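Local coordinates for phage-like element PBSX protein xkdH (PDB 3F3B) that is of unknown function but, as a product of the phage-like element PBSX, probably serves in a phage-like particle, at residues Y51-T56 against L73-L78; D12-A17 against D41-Q46; A80-N85 against L99-R104. All blocks are in the same frame, centred on the assembly; numbering follows the deposited sequence.

Contact 1. Residues Y51-T56 against L73-L78; sequences YFTEKT and LVHFPL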
loop_
_atom_site.group_PDB
_atom_site.type_symbol
_atom_site.label_atom_id
_atom_site.label_comp_id
_atom_site.label_asym_id
_atom_site.label_seq_id
_atom_site.Cartn_x
_atom_site.Cartn_y
_atom_site.Cartn_z
ATOM N N TYR A 51 9.919 4.037 -7.942
ATOM C CA TYR A 51 11.278 3.676 -7.569
ATOM C C TYR A 51 11.405 3.916 -6.074
ATOM O O TYR A 51 10.718 4.777 -5.520
ATOM C CB TYR A 51 12.303 4.481 -8.381
ATOM C CG TYR A 51 12.443 5.943 -8.036
ATOM C CD1 TYR A 51 13.264 6.353 -6.988
ATOM C CD2 TYR A 51 11.807 6.922 -8.795
ATOM C CE1 TYR A 51 13.456 7.699 -6.706
ATOM C CE2 TYR A 51 11.991 8.276 -8.520
ATOM C CZ TYR A 51 12.820 8.657 -7.473
ATOM O OH TYR A 51 13.019 9.993 -7.197
ATOM N N PHE A 52 12.266 3.153 -5.411
ATOM C CA PHE A 52 12.396 3.292 -3.966
ATOM C C PHE A 52 13.720 3.819 -3.430
ATOM O O PHE A 52 14.759 3.725 -4.079
ATOM C CB PHE A 52 12.147 1.944 -3.274
ATOM C CG PHE A 52 11.027 1.125 -3.862
ATOM C CD1 PHE A 52 9.830 1.711 -4.250
ATOM C CD2 PHE A 52 11.153 -0.263 -3.956
ATOM C CE1 PHE A 52 8.766 0.920 -4.721
ATOM C CE2 PHE A 52 10.106 -1.057 -4.420
ATOM C CZ PHE A 52 8.907 -0.463 -4.803
ATOM N N THR A 53 13.656 4.374 -2.221
ATOM C CA THR A 53 14.831 4.846 -1.491
ATOM C C THR A 53 14.541 4.490 -0.034
ATOM O O THR A 53 13.492 3.905 0.263
ATOM C CB THR A 53 15.063 6.358 -1.618
ATOM O OG1 THR A 53 14.027 7.070 -0.930
ATOM C CG2 THR A 53 15.098 6.758 -3.089
ATOM N N GLU A 54 15.462 4.832 0.865
ATOM C CA GLU A 54 15.320 4.520 2.292
ATOM C C GLU A 54 14.808 3.094 2.491
ATOM O O GLU A 54 13.975 2.845 3.357
ATOM C CB GLU A 54 14.352 5.487 2.980
ATOM C CG GLU A 54 14.397 6.911 2.476
ATOM C CD GLU A 54 13.679 7.882 3.398
ATOM O OE1 GLU A 54 12.661 7.512 4.038
ATOM O OE2 GLU A 54 14.134 9.038 3.472
ATOM N N LYS A 55 15.303 2.154 1.694
ATOM C CA LYS A 55 14.852 0.776 1.820
ATOM C C LYS A 55 15.340 0.146 3.119
ATOM O O LYS A 55 16.470 0.373 3.559
ATOM C CB LYS A 55 15.317 -0.042 0.621
ATOM C CG LYS A 55 14.887 0.554 -0.707
ATOM C CD LYS A 55 15.050 -0.434 -1.848
ATOM C CE LYS A 55 16.480 -0.916 -1.978
ATOM N NZ LYS A 55 16.628 -1.850 -3.130
ATOM N N THR A 56 14.464 -0.638 3.730
ATOM C CA THR A 56 14.744 -1.305 4.989
ATOM C C THR A 56 14.408 -2.781 4.836
ATOM O O THR A 56 13.399 -3.130 4.232
ATOM C CB THR A 56 13.882 -0.685 6.128
ATOM O OG1 THR A 56 14.355 0.638 6.413
ATOM C CG2 THR A 56 13.934 -1.530 7.393
ATOM N N LEU A 73 10.594 4.234 0.961
ATOM C CA LEU A 73 9.944 5.450 0.550
ATOM C C LEU A 73 9.682 5.270 -0.938
ATOM O O LEU A 73 10.626 5.164 -1.734
ATOM C CB LEU A 73 10.869 6.640 0.795
ATOM C CG LEU A 73 10.348 7.996 0.343
ATOM C CD1 LEU A 73 9.079 8.320 1.093
ATOM C CD2 LEU A 73 11.412 9.060 0.590
ATOM N N VAL A 74 8.409 5.212 -1.316
ATOM C CA VAL A 74 8.053 5.042 -2.717
ATOM C C VAL A 74 7.915 6.378 -3.427
ATOM O O VAL A 74 7.347 7.313 -2.876
ATOM C CB VAL A 74 6.718 4.298 -2.886
ATOM C CG1 VAL A 74 6.529 3.948 -4.349
ATOM C CG2 VAL A 74 6.693 3.040 -2.022
ATOM N N HIS A 75 8.438 6.460 -4.648
ATOM C CA HIS A 75 8.349 7.671 -5.460
ATOM C C HIS A 75 7.460 7.324 -6.650
ATOM O O HIS A 75 7.769 6.402 -7.404
ATOM C CB HIS A 75 9.732 8.088 -5.950
ATOM C CG HIS A 75 10.718 8.311 -4.849
ATOM N ND1 HIS A 75 11.078 7.319 -3.963
ATOM C CD2 HIS A 75 11.425 9.410 -4.492
ATOM C CE1 HIS A 75 11.967 7.796 -3.109
ATOM N NE2 HIS A 75 12.194 9.063 -3.409
ATOM N N PHE A 76 6.362 8.063 -6.799
ATOM C CA PHE A 76 5.380 7.844 -7.857
ATOM C C PHE A 76 5.251 9.052 -8.762
ATOM O O PHE A 76 5.541 10.181 -8.357
ATOM C CB PHE A 76 3.991 7.634 -7.267
ATOM C CG PHE A 76 3.798 6.341 -6.541
ATOM C CD1 PHE A 76 3.641 5.155 -7.240
ATOM C CD2 PHE A 76 3.647 6.329 -5.154
ATOM C CE1 PHE A 76 3.325 3.987 -6.577
ATOM C CE2 PHE A 76 3.328 5.159 -4.481
ATOM C CZ PHE A 76 3.166 3.988 -5.194
ATOM N N PRO A 77 4.772 8.834 -9.998
ATOM C CA PRO A 77 4.597 9.943 -10.937
ATOM C C PRO A 77 3.479 10.784 -10.343
ATOM O O PRO A 77 2.594 10.251 -9.679
ATOM C CB PRO A 77 4.149 9.253 -12.222
ATOM C CG PRO A 77 4.659 7.851 -12.084
ATOM C CD PRO A 77 4.413 7.554 -10.629
ATOM N N LEU A 78 3.511 12.085 -10.586
ATOM C CA LEU A 78 2.495 12.983 -10.055
ATOM C C LEU A 78 1.096 12.657 -10.596
ATOM O O LEU A 78 0.092 12.860 -9.912
ATOM C CB LEU A 78 2.864 14.433 -10.388
ATOM C CG LEU A 78 2.446 15.472 -9.346
ATOM C CD1 LEU A 78 3.144 15.171 -8.028
ATOM C CD2 LEU A 78 2.820 16.858 -9.830
#
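The rings of Y51 and H75 lie almost flat against each other in an offset stack, centroids 4.1 Å apart and planes turned by 17°. H75 CB sits over the same tyrosine ring toward its rim, a CH-pi contact of 3.5 Å to the centroid, while Y51 CE1 rests over the centre of the imidazole. In Y51, CG stands between the backbone N and the carbonyl carbon (chi1 72°), at the start of a ring that lies over H75. The far edge of the imidazole runs into T53, whose OG1 lies in the ring plane 3.1 Å from H75 CE1. L73 CD2 lies beside the same hydroxyl and meets the carboxylate carbon of E54. On the other face of the sheet F52 and V74 point the same way, F52 CE1 meeting V74 CG1 at 3.8 Å with the valine at the ring's edge; F72 stacks on this phenylalanine and W90 meets it edge-to-face. Behind these side chains is an antiparallel pairing in which Y51-H75 and T53-L73 are hydrogen-bonded pairs and F52-V74 is the non-hydrogen-bonded pair between them. H75 N gives Y51 O a bond of 3.0 Å, and H75 ND1 adds a weak one to the same oxygen, bent to 132° at the hydrogen, which may modestly restrict the ring. Histidine suits the place, stacking on tyrosine while turning a ring nitrogen to a carbonyl. The hairpin thus has a mixed face of Y51, T53, L73 and H75 and an apolar face of F52 and V74, its chemistry consistent with a proton on ND1.

Contact 2. Residues D12-A17 against D41-Q46; sequences DIYHEA and DTPDEQ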
loop_
_atom_site.group_PDB
_atom_site.type_symbol
_atom_site.label_atom_id
_atom_site.label_comp_id
_atom_site.label_asym_id
_atom_site.label_seq_id
_atom_site.Cartn_x
_atom_site.Cartn_y
_atom_site.Cartn_z
ATOM N N ASP A 12 0.819 -2.752 -8.368
ATOM C CA ASP A 12 -0.609 -2.559 -8.559
ATOM C C ASP A 12 -1.055 -1.864 -7.288
ATOM O O ASP A 12 -0.554 -2.164 -6.205
ATOM C CB ASP A 12 -1.336 -3.891 -8.699
ATOM C CG ASP A 12 -1.015 -4.588 -9.997
ATOM O OD1 ASP A 12 -0.655 -3.887 -10.974
ATOM O OD2 ASP A 12 -1.140 -5.830 -10.043
ATOM N N ILE A 13 -1.989 -0.935 -7.418
ATOM C CA ILE A 13 -2.470 -0.191 -6.274
ATOM C C ILE A 13 -3.964 -0.430 -6.044
ATOM O O ILE A 13 -4.747 -0.482 -6.989
ATOM C CB ILE A 13 -2.203 1.317 -6.484
ATOM C CG1 ILE A 13 -0.725 1.539 -6.820
ATOM C CG2 ILE A 13 -2.542 2.086 -5.230
ATOM C CD1 ILE A 13 -0.375 2.974 -7.227
ATOM N N TYR A 14 -4.340 -0.574 -4.777
ATOM C CA TYR A 14 -5.726 -0.799 -4.370
ATOM C C TYR A 14 -6.092 0.258 -3.343
ATOM O O TYR A 14 -5.383 0.435 -2.347
ATOM C CB TYR A 14 -5.895 -2.168 -3.695
ATOM C CG TYR A 14 -5.523 -3.363 -4.539
ATOM C CD1 TYR A 14 -6.492 -4.286 -4.938
ATOM C CD2 TYR A 14 -4.199 -3.588 -4.917
ATOM C CE1 TYR A 14 -6.148 -5.408 -5.690
ATOM C CE2 TYR A 14 -3.842 -4.699 -5.670
ATOM C CZ TYR A 14 -4.819 -5.608 -6.055
ATOM O OH TYR A 14 -4.465 -6.701 -6.817
ATOM N N HIS A 15 -7.211 0.936 -3.563
ATOM C CA HIS A 15 -7.654 1.960 -2.638
ATOM C C HIS A 15 -8.680 1.429 -1.646
ATOM O O HIS A 15 -9.511 0.588 -1.989
ATOM C CB HIS A 15 -8.271 3.123 -3.403
ATOM C CG HIS A 15 -7.359 3.734 -4.414
ATOM N ND1 HIS A 15 -6.029 3.990 -4.156
ATOM C CD2 HIS A 15 -7.595 4.190 -5.664
ATOM C CE1 HIS A 15 -5.487 4.582 -5.203
ATOM N NE2 HIS A 15 -6.415 4.716 -6.133
ATOM N N GLU A 16 -8.615 1.914 -0.412
ATOM C CA GLU A 16 -9.585 1.512 0.591
ATOM C C GLU A 16 -10.917 2.055 0.077
ATOM O O GLU A 16 -10.968 3.144 -0.494
ATOM C CB GLU A 16 -9.246 2.140 1.949
ATOM C CG GLU A 16 -7.983 1.585 2.600
ATOM C CD GLU A 16 -8.207 0.237 3.281
ATOM O OE1 GLU A 16 -8.986 -0.585 2.745
ATOM O OE2 GLU A 16 -7.595 -0.009 4.347
ATOM N N ALA A 17 -11.990 1.299 0.258
ATOM C CA ALA A 17 -13.292 1.752 -0.208
ATOM C C ALA A 17 -14.388 1.413 0.791
ATOM O O ALA A 17 -14.303 0.416 1.509
ATOM C CB ALA A 17 -13.610 1.125 -1.572
ATOM N N ASP A 41 -11.441 -6.533 -5.275
ATOM C CA ASP A 41 -10.797 -7.756 -5.770
ATOM C C ASP A 41 -9.701 -7.445 -6.766
ATOM O O ASP A 41 -8.632 -8.048 -6.738
ATOM C CB ASP A 41 -11.820 -8.668 -6.461
ATOM C CG ASP A 41 -12.538 -9.578 -5.495
ATOM O OD1 ASP A 41 -12.398 -9.383 -4.263
ATOM O OD2 ASP A 41 -13.250 -10.490 -5.974
ATOM N N THR A 42 -9.983 -6.511 -7.663
ATOM C CA THR A 42 -9.016 -6.141 -8.681
ATOM C C THR A 42 -8.367 -4.784 -8.430
ATOM O O THR A 42 -8.929 -3.910 -7.765
ATOM C CB THR A 42 -9.657 -6.142 -10.084
ATOM O OG1 THR A 42 -10.728 -5.192 -10.126
ATOM C CG2 THR A 42 -10.196 -7.533 -10.411
ATOM N N PRO A 43 -7.159 -4.596 -8.967
ATOM C CA PRO A 43 -6.409 -3.351 -8.813
ATOM C C PRO A 43 -7.134 -2.143 -9.389
ATOM O O PRO A 43 -7.769 -2.233 -10.445
ATOM C CB PRO A 43 -5.117 -3.646 -9.564
ATOM C CG PRO A 43 -4.962 -5.127 -9.394
ATOM C CD PRO A 43 -6.345 -5.613 -9.655
ATOM N N ASP A 44 -7.039 -1.012 -8.691
ATOM C CA ASP A 44 -7.657 0.214 -9.175
ATOM C C ASP A 44 -6.716 0.792 -10.233
ATOM O O ASP A 44 -7.148 1.324 -11.252
ATOM C CB ASP A 44 -7.861 1.200 -8.024
ATOM C CG ASP A 44 -8.974 0.769 -7.081
ATOM O OD1 ASP A 44 -10.107 0.562 -7.564
ATOM O OD2 ASP A 44 -8.730 0.637 -5.864
ATOM N N GLU A 45 -5.420 0.669 -9.977
ATOM C CA GLU A 45 -4.394 1.143 -10.897
ATOM C C GLU A 45 -3.502 -0.067 -11.172
ATOM O O GLU A 45 -3.292 -0.901 -10.297
ATOM C CB GLU A 45 -3.600 2.289 -10.266
ATOM C CG GLU A 45 -4.348 3.621 -10.248
ATOM C CD GLU A 45 -3.674 4.664 -9.367
ATOM O OE1 GLU A 45 -4.058 4.802 -8.182
ATOM O OE2 GLU A 45 -2.749 5.341 -9.859
ATOM N N GLN A 46 -2.975 -0.163 -12.383
ATOM C CA GLN A 46 -2.171 -1.322 -12.736
ATOM C C GLN A 46 -0.806 -1.003 -13.333
ATOM O O GLN A 46 -0.640 -0.023 -14.061
ATOM C CB GLN A 46 -2.975 -2.173 -13.720
ATOM C CG GLN A 46 -2.943 -3.657 -13.456
ATOM C CD GLN A 46 -4.162 -4.374 -14.008
ATOM O OE1 GLN A 46 -4.252 -5.597 -13.937
ATOM N NE2 GLN A 46 -5.113 -3.617 -14.551
HETATM O O HOH W 1 -11.100 0.958 -4.328
#
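Y14 and P43 lie side by side and point the same way, the proline set against the tyrosine ring. P43 CA stands over one face of the ring toward its rim, a CH-pi contact 3.9 Å from the centroid, and P43 CG touches the phenol end, 3.4 Å from Y14 CZ. Proline suits this place, since its rigid ring offers CA and CG as compact hydrocarbon contacts to the aromatic ring. K87 adds a cation-pi contact to the same tyrosine. D12 crosses the proline obliquely, its CB against P43 CB, and its OD1 bonds to the backbone N of D47. The next residue after the proline, D44, has CG anti to its carbonyl carbon (chi1 -72°) and its carboxylate near H15, the imidazole and carboxylate planes only 13° apart. The hydrogen bond there is made by the backbone: H15 N points almost straight (172°) at D44 OD2, 2.8 Å away, and meets it nearly along the C-O axis. A water joins the same D44 OD2 to H15 O, so one carboxylate oxygen serves both the N-H and, through the water, the C=O of a single residue. The histidine ring is tied elsewhere, its ND1 to D86, while E45 OE2 binds the backbone N of D81. Between these groups, I13 O accepts from both D44 N (2.9 Å) and E45 N (3.3 Å), and I13 N returns a bond to E45 O. Two consecutive residues, D44 and E45, therefore face the single residue I13: this is a classic beta bulge, formed where the short strand 45-46 pairs antiparallel with strand 9-19.

Contact 3. Residues A80-N85 against L99-R104; sequences ADIRVN and LPKRIR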
loop_
_atom_site.group_PDB
_atom_site.type_symbol
_atom_site.label_atom_id
_atom_site.label_comp_id
_atom_site.label_asym_id
_atom_site.label_seq_id
_atom_site.Cartn_x
_atom_site.Cartn_y
_atom_site.Cartn_z
ATOM N N ALA A 80 -0.160 9.874 -10.945
ATOM C CA ALA A 80 -0.709 8.719 -10.242
ATOM C C ALA A 80 -1.643 9.104 -9.084
ATOM O O ALA A 80 -1.423 10.103 -8.406
ATOM C CB ALA A 80 0.431 7.848 -9.724
ATOM N N ASP A 81 -2.682 8.296 -8.871
ATOM C CA ASP A 81 -3.664 8.508 -7.797
ATOM C C ASP A 81 -3.147 7.773 -6.560
ATOM O O ASP A 81 -3.334 6.562 -6.424
ATOM C CB ASP A 81 -5.021 7.926 -8.208
ATOM C CG ASP A 81 -6.145 8.262 -7.227
ATOM O OD1 ASP A 81 -5.926 8.248 -5.996
ATOM O OD2 ASP A 81 -7.273 8.523 -7.695
ATOM N N ILE A 82 -2.495 8.505 -5.665
ATOM C CA ILE A 82 -1.929 7.921 -4.453
ATOM C C ILE A 82 -2.720 8.346 -3.226
ATOM O O ILE A 82 -2.966 9.532 -3.020
ATOM C CB ILE A 82 -0.462 8.363 -4.261
ATOM C CG1 ILE A 82 0.354 8.059 -5.528
ATOM C CG2 ILE A 82 0.124 7.691 -3.037
ATOM C CD1 ILE A 82 0.373 6.605 -5.944
ATOM N N ARG A 83 -3.113 7.371 -2.415
ATOM C CA ARG A 83 -3.884 7.635 -1.202
ATOM C C ARG A 83 -3.293 6.842 -0.047
ATOM O O ARG A 83 -2.811 5.737 -0.237
ATOM C CB ARG A 83 -5.341 7.212 -1.397
ATOM C CG ARG A 83 -6.003 7.800 -2.618
ATOM C CD ARG A 83 -7.381 7.193 -2.828
ATOM N NE ARG A 83 -7.880 7.476 -4.168
ATOM C CZ ARG A 83 -9.028 7.019 -4.654
ATOM N NH1 ARG A 83 -9.811 6.252 -3.908
ATOM N NH2 ARG A 83 -9.385 7.315 -5.899
ATOM N N VAL A 84 -3.324 7.396 1.157
ATOM C CA VAL A 84 -2.778 6.657 2.282
ATOM C C VAL A 84 -3.701 5.473 2.570
ATOM O O VAL A 84 -4.908 5.525 2.313
ATOM C CB VAL A 84 -2.608 7.555 3.531
ATOM C CG1 VAL A 84 -2.300 6.712 4.748
ATOM C CG2 VAL A 84 -1.463 8.534 3.297
ATOM N N ASN A 85 -3.104 4.401 3.079
ATOM C CA ASN A 85 -3.809 3.169 3.383
ATOM C C ASN A 85 -4.031 2.407 2.089
ATOM O O ASN A 85 -4.761 1.416 2.053
ATOM C CB ASN A 85 -5.131 3.450 4.095
ATOM C CG ASN A 85 -4.924 4.031 5.474
ATOM O OD1 ASN A 85 -4.215 3.460 6.300
ATOM N ND2 ASN A 85 -5.539 5.180 5.732
ATOM N N LEU A 99 2.707 6.538 6.541
ATOM C CA LEU A 99 2.882 7.955 6.828
ATOM C C LEU A 99 2.288 8.787 5.698
ATOM O O LEU A 99 2.005 8.262 4.615
ATOM C CB LEU A 99 4.369 8.279 7.013
ATOM C CG LEU A 99 5.045 7.650 8.237
ATOM C CD1 LEU A 99 4.172 7.897 9.471
ATOM C CD2 LEU A 99 5.247 6.157 8.029
ATOM N N PRO A 100 2.074 10.093 5.942
ATOM C CA PRO A 100 1.510 11.011 4.949
ATOM C C PRO A 100 2.369 11.054 3.699
ATOM O O PRO A 100 3.569 10.774 3.759
ATOM C CB PRO A 100 1.518 12.351 5.679
ATOM C CG PRO A 100 1.333 11.957 7.091
ATOM C CD PRO A 100 2.266 10.781 7.227
ATOM N N LYS A 101 1.753 11.395 2.571
ATOM C CA LYS A 101 2.482 11.499 1.319
ATOM C C LYS A 101 2.810 12.969 1.103
ATOM O O LYS A 101 2.320 13.832 1.828
ATOM C CB LYS A 101 1.638 10.989 0.148
ATOM C CG LYS A 101 0.426 11.838 -0.171
ATOM C CD LYS A 101 -0.206 11.440 -1.497
ATOM C CE LYS A 101 -1.400 12.343 -1.823
ATOM N NZ LYS A 101 -1.928 12.138 -3.209
ATOM N N ARG A 102 3.642 13.257 0.113
ATOM C CA ARG A 102 4.003 14.640 -0.178
ATOM C C ARG A 102 4.672 14.762 -1.531
ATOM O O ARG A 102 5.092 13.766 -2.119
ATOM C CB ARG A 102 4.916 15.205 0.915
ATOM C CG ARG A 102 6.298 14.588 1.007
ATOM C CD ARG A 102 6.873 14.835 2.405
ATOM N NE ARG A 102 8.295 14.522 2.516
ATOM C CZ ARG A 102 9.274 15.351 2.165
ATOM N NH1 ARG A 102 8.987 16.554 1.679
ATOM N NH2 ARG A 102 10.541 14.979 2.306
ATOM N N ILE A 103 4.757 15.994 -2.019
ATOM C CA ILE A 103 5.356 16.278 -3.311
ATOM C C ILE A 103 6.778 16.814 -3.198
ATOM O O ILE A 103 7.047 17.771 -2.472
ATOM C CB ILE A 103 4.509 17.299 -4.079
ATOM C CG1 ILE A 103 3.099 16.745 -4.270
ATOM C CG2 ILE A 103 5.148 17.617 -5.415
ATOM C CD1 ILE A 103 2.101 17.774 -4.727
ATOM N N ARG A 104 7.685 16.171 -3.922
ATOM C CA ARG A 104 9.082 16.568 -3.965
ATOM C C ARG A 104 9.621 16.074 -5.304
ATOM O O ARG A 104 9.415 14.916 -5.679
ATOM C CB ARG A 104 9.874 15.942 -2.811
ATOM C CG ARG A 104 11.038 16.812 -2.343
ATOM C CD ARG A 104 12.057 16.057 -1.486
ATOM N NE ARG A 104 12.731 15.003 -2.244
ATOM C CZ ARG A 104 13.787 14.321 -1.811
ATOM N NH1 ARG A 104 14.304 14.582 -0.621
ATOM N NH2 ARG A 104 14.316 13.365 -2.562
#
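K101 reaches across to I82 and ends on that residue's carbonyl oxygen. From CB the lysine leaves with CG between the backbone N and the carbonyl carbon (chi1 67°), and beyond CG the chain is extended, so that its length spans the gap between two segments whose backbones stay well apart. CD is the first atom to meet the other segment, 3.7 Å from I82 O and loosely flanked by I82 CG2 at 4.1 Å. CE follows, 3.4 Å from I82 O. At the tip, NZ gives I82 O a hydrogen bond of 2.8 Å, tilted 21° from the carbonyl plane. Lysine suits the role: its aliphatic part can lie against isoleucine while its charged end satisfies a main-chain acceptor, and W108 offers the same side chain a cation-pi partner. Farther along, V84 CG2 rests on the backbone of 99-100, 3.7 Å from L99 O and close to P100 CA. Within 80-85 itself D81 and R83 form a salt bridge, NE to OD1 and NH2 to OD2, in which the guanidinium grips the carboxylate side-on. The segment 80-85 is a connection between strands 66-77 and 87-90. Its I82 packs on I13 of strand 9-19 and on W108 of strand 107-114, and R102 pairs by backbone with E109 of that last strand.

In the fold
Contact 1 is the most sheet-like of the three: it joins the hairpin strands 48-61 and 66-77 through regular backbone pairing, ring stacking and apolar contact, and is partly buried. Contacts 2 and 3 are surface contacts involving loops, where carboxylates, a lysine and a water do more of the work. Strand 45-46 of contact 2 leads directly into strand 48-61 of contact 1, and F76 of 73-78 packs on I13 of contact 2 and I82 of contact 3, a shared hydrophobic meeting point. Contacts 2 and 3 also meet through polar residues, the ring of H15 packing on the guanidinium of R83. All three reach the same curled antiparallel sheet.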